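Local atomic coordinates of L-ribose isomerase (Geodermatophilus obscurus DSM 43160, PDB entry 5AVP), a protein that probably interconverts L-ribose and its ketose L-ribulose, as a manganese-containing cupin-type sugar isomerase. Residues P119-Y127 with V174-Y184. Residues are numbered along the deposited sequence; the frame is centred on the assembly and turned at random.
Sequences PGKFCPPHY and VALPIGREESY. With MN (manganese (II) ion), chain E.
Phe122, Pro125 and Tyr184 interlock on the outer side of a metal-bearing strand of this cupin-like beta-sandwich, where the loop between strands 141-150 and 189-194 packs against strand 122-127. Tyr184 sits in the middle. Pro125 points CG at the centre of one face of the phenol ring, 3.5 Å from the centroid, with CD beside it, a nearly centred CH-pi contact. The edge of the same ring, led by CE2, turns toward the face of Phe122 in an offset edge-to-face pair, centroids 5.3 Å apart and planes almost perpendicular. Phe122 has CG anti to its carbonyl carbon (chi1 -63°), which sends the ring into the loop; there CD of Pro177 comes over a face, 4.0 Å from the centroid, while the carbonyl O of Ala175 lies in plane at the ring edge. The phenol OH lies against CB and CG of Phe122 and hydrogen-bonds Glu81, whose carboxylate also salt-bridges Arg180. Within the loop, a type II turn from Pro177 to Arg180 and the Ser183 OG bond to Arg180 O, 2.6 Å long, help fix its shape. A leucine in place of Tyr184 would probably leave Glu81 without its phenol partner and Pro125 CG without the aromatic face it points into. On the inner side, His126 NE2 binds manganese at 2.2 Å, alongside His128, Glu133 and His208, and its ND1 gives a nearly straight bond to Pro124 O. The loop thus meets the strand through apolar and ring contacts, next to a metal ligand whose rotation is fixed at both nitrogens.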
loop_
_atom_site.group_PDB
_atom_site.type_symbol
_atom_site.label_atom_id
_atom_site.label_comp_id
_atom_site.label_asym_id
_atom_site.label_seq_id
_atom_site.Cartn_x
_atom_site.Cartn_y
_atom_site.Cartn_z
ATOM N N PRO A 119 14.578 2.121 -14.726
ATOM C CA PRO A 119 15.107 1.025 -15.541
ATOM C C PRO A 119 16.417 1.324 -16.261
ATOM O O PRO A 119 16.530 2.323 -16.974
ATOM C CB PRO A 119 13.956 0.724 -16.516
ATOM C CG PRO A 119 12.740 1.230 -15.820
ATOM C CD PRO A 119 13.251 2.524 -15.228
ATOM N N GLY A 120 17.402 0.450 -16.063
ATOM C CA GLY A 120 18.689 0.615 -16.706
ATOM C C GLY A 120 19.666 1.514 -15.988
ATOM O O GLY A 120 20.868 1.465 -16.247
ATOM N N LYS A 121 19.167 2.335 -15.077
ATOM C CA LYS A 121 20.025 3.257 -14.334
ATOM C C LYS A 121 20.808 2.587 -13.182
ATOM O O LYS A 121 20.388 1.554 -12.658
ATOM C CB LYS A 121 19.165 4.422 -13.815
ATOM C CG LYS A 121 19.142 5.648 -14.742
ATOM C CD LYS A 121 18.659 5.332 -16.163
ATOM C CE LYS A 121 18.708 6.575 -17.049
ATOM N NZ LYS A 121 18.139 6.396 -18.418
ATOM N N PHE A 122 21.941 3.178 -12.797
ATOM C CA PHE A 122 22.765 2.628 -11.727
ATOM C C PHE A 122 23.044 3.598 -10.598
ATOM O O PHE A 122 22.763 4.784 -10.687
ATOM C CB PHE A 122 24.148 2.211 -12.237
ATOM C CG PHE A 122 24.145 1.113 -13.259
ATOM C CD1 PHE A 122 23.734 1.355 -14.562
ATOM C CD2 PHE A 122 24.648 -0.148 -12.935
ATOM C CE1 PHE A 122 23.833 0.352 -15.530
ATOM C CE2 PHE A 122 24.750 -1.148 -13.886
ATOM C CZ PHE A 122 24.346 -0.905 -15.187
ATOM N N CYS A 123 23.617 3.041 -9.535
ATOM C CA CYS A 123 24.093 3.769 -8.365
ATOM C C CYS A 123 25.538 3.283 -8.459
ATOM O O CYS A 123 25.844 2.180 -8.035
ATOM C CB CYS A 123 23.466 3.262 -7.066
ATOM S SG CYS A 123 24.373 3.813 -5.542
ATOM N N PRO A 124 26.431 4.104 -9.026
ATOM C CA PRO A 124 27.864 3.885 -9.260
ATOM C C PRO A 124 28.681 3.137 -8.208
ATOM O O PRO A 124 28.423 3.260 -7.003
ATOM C CB PRO A 124 28.386 5.301 -9.441
ATOM C CG PRO A 124 27.512 6.072 -8.532
ATOM C CD PRO A 124 26.169 5.550 -8.961
ATOM N N PRO A 125 29.689 2.358 -8.650
ATOM C CA PRO A 125 30.537 1.608 -7.726
ATOM C C PRO A 125 31.230 2.551 -6.726
ATOM O O PRO A 125 31.882 3.533 -7.104
ATOM C CB PRO A 125 31.512 0.904 -8.656
ATOM C CG PRO A 125 30.666 0.599 -9.795
ATOM C CD PRO A 125 29.938 1.921 -10.029
ATOM N N HIS A 126 31.065 2.235 -5.446
ATOM C CA HIS A 126 31.632 3.016 -4.364
ATOM C C HIS A 126 31.660 2.169 -3.093
ATOM O O HIS A 126 31.001 1.127 -3.004
ATOM C CB HIS A 126 30.783 4.260 -4.083
ATOM C CG HIS A 126 29.477 3.962 -3.396
ATOM N ND1 HIS A 126 28.335 3.580 -4.078
ATOM C CD2 HIS A 126 29.147 3.941 -2.083
ATOM C CE1 HIS A 126 27.366 3.338 -3.213
ATOM N NE2 HIS A 126 27.833 3.549 -1.997
ATOM N N TYR A 127 32.431 2.632 -2.111
ATOM C CA TYR A 127 32.525 1.964 -0.818
ATOM C C TYR A 127 32.592 3.052 0.237
ATOM O O TYR A 127 32.992 4.176 -0.052
ATOM C CB TYR A 127 33.760 1.056 -0.732
ATOM C CG TYR A 127 35.096 1.754 -0.556
ATOM C CD1 TYR A 127 35.441 2.347 0.653
ATOM C CD2 TYR A 127 36.011 1.826 -1.612
ATOM C CE1 TYR A 127 36.649 2.996 0.809
ATOM C CE2 TYR A 127 37.220 2.473 -1.464
ATOM C CZ TYR A 127 37.534 3.061 -0.251
ATOM O OH TYR A 127 38.722 3.748 -0.112
ATOM N N VAL A 174 24.138 -7.273 -18.701
ATOM C CA VAL A 174 24.054 -6.087 -17.854
ATOM C C VAL A 174 24.786 -4.975 -18.586
ATOM O O VAL A 174 26.012 -4.956 -18.611
ATOM C CB VAL A 174 24.750 -6.267 -16.451
ATOM C CG1 VAL A 174 24.927 -4.905 -15.773
ATOM C CG2 VAL A 174 23.928 -7.186 -15.540
ATOM N N ALA A 175 24.037 -4.064 -19.194
ATOM C CA ALA A 175 24.639 -2.936 -19.893
ATOM C C ALA A 175 25.127 -1.908 -18.880
ATOM O O ALA A 175 24.336 -1.417 -18.067
ATOM C CB ALA A 175 23.639 -2.298 -20.805
ATOM N N LEU A 176 26.423 -1.590 -18.921
ATOM C CA LEU A 176 27.001 -0.611 -17.998
ATOM C C LEU A 176 27.221 0.734 -18.687
ATOM O O LEU A 176 27.485 0.784 -19.895
ATOM C CB LEU A 176 28.317 -1.124 -17.427
ATOM C CG LEU A 176 28.224 -2.472 -16.714
ATOM C CD1 LEU A 176 29.523 -2.766 -16.012
ATOM C CD2 LEU A 176 27.091 -2.452 -15.712
ATOM N N PRO A 177 27.119 1.846 -17.930
ATOM C CA PRO A 177 27.312 3.161 -18.556
ATOM C C PRO A 177 28.639 3.242 -19.315
ATOM O O PRO A 177 29.682 2.847 -18.805
ATOM C CB PRO A 177 27.248 4.130 -17.372
ATOM C CG PRO A 177 26.421 3.386 -16.342
ATOM C CD PRO A 177 26.952 1.978 -16.471
ATOM N N ILE A 178 28.585 3.751 -20.540
ATOM C CA ILE A 178 29.773 3.878 -21.360
ATOM C C ILE A 178 30.793 4.800 -20.708
ATOM O O ILE A 178 30.459 5.891 -20.219
ATOM C CB ILE A 178 29.437 4.418 -22.756
ATOM C CG1 ILE A 178 28.566 3.414 -23.512
ATOM C CG2 ILE A 178 30.705 4.670 -23.526
ATOM C CD1 ILE A 178 27.133 3.277 -22.981
ATOM N N GLY A 179 32.042 4.346 -20.702
ATOM C CA GLY A 179 33.108 5.126 -20.112
ATOM C C GLY A 179 33.288 4.848 -18.635
ATOM O O GLY A 179 34.237 5.337 -18.026
ATOM N N ARG A 180 32.381 4.076 -18.044
ATOM C CA ARG A 180 32.477 3.750 -16.625
ATOM C C ARG A 180 32.582 2.239 -16.516
ATOM O O ARG A 180 32.562 1.680 -15.418
ATOM C CB ARG A 180 31.232 4.216 -15.856
ATOM C CG ARG A 180 30.895 5.695 -15.959
ATOM C CD ARG A 180 31.965 6.570 -15.343
ATOM N NE ARG A 180 31.707 7.980 -15.616
ATOM C CZ ARG A 180 30.823 8.725 -14.957
ATOM N NH1 ARG A 180 30.120 8.194 -13.967
ATOM N NH2 ARG A 180 30.611 9.993 -15.317
ATOM N N GLU A 181 32.681 1.591 -17.674
ATOM C CA GLU A 181 32.784 0.138 -17.778
ATOM C C GLU A 181 33.749 -0.469 -16.746
ATOM O O GLU A 181 33.452 -1.476 -16.104
ATOM C CB GLU A 181 33.237 -0.223 -19.207
ATOM C CG GLU A 181 33.161 0.948 -20.226
ATOM C CD GLU A 181 31.879 0.971 -21.095
ATOM O OE1 GLU A 181 31.815 1.785 -22.053
ATOM O OE2 GLU A 181 30.936 0.189 -20.833
ATOM N N GLU A 182 34.905 0.163 -16.588
ATOM C CA GLU A 182 35.919 -0.322 -15.668
ATOM C C GLU A 182 35.557 -0.293 -14.187
ATOM O O GLU A 182 35.790 -1.279 -13.486
ATOM C CB GLU A 182 37.216 0.451 -15.857
ATOM C CG GLU A 182 38.383 -0.172 -15.129
ATOM C CD GLU A 182 38.632 -1.591 -15.598
ATOM O OE1 GLU A 182 38.685 -1.801 -16.831
ATOM O OE2 GLU A 182 38.777 -2.496 -14.746
ATOM N N SER A 183 34.995 0.823 -13.718
ATOM C CA SER A 183 34.630 0.998 -12.311
ATOM C C SER A 183 33.836 -0.149 -11.681
ATOM O O SER A 183 33.710 -0.234 -10.449
ATOM C CB SER A 183 33.859 2.316 -12.136
ATOM O OG SER A 183 32.698 2.406 -12.971
ATOM N N TYR A 184 33.324 -1.041 -12.524
ATOM C CA TYR A 184 32.543 -2.177 -12.050
ATOM C C TYR A 184 33.348 -3.478 -11.926
ATOM O O TYR A 184 32.918 -4.430 -11.285
ATOM C CB TYR A 184 31.338 -2.372 -12.979
ATOM C CG TYR A 184 30.359 -1.211 -12.985
ATOM C CD1 TYR A 184 30.763 0.058 -13.376
ATOM C CD2 TYR A 184 29.016 -1.393 -12.623
ATOM C CE1 TYR A 184 29.865 1.114 -13.411
ATOM C CE2 TYR A 184 28.110 -0.343 -12.657
ATOM C CZ TYR A 184 28.543 0.905 -13.050
ATOM O OH TYR A 184 27.654 1.953 -13.079
HETATM MN MN MN E . 26.149 3.247 -0.573
#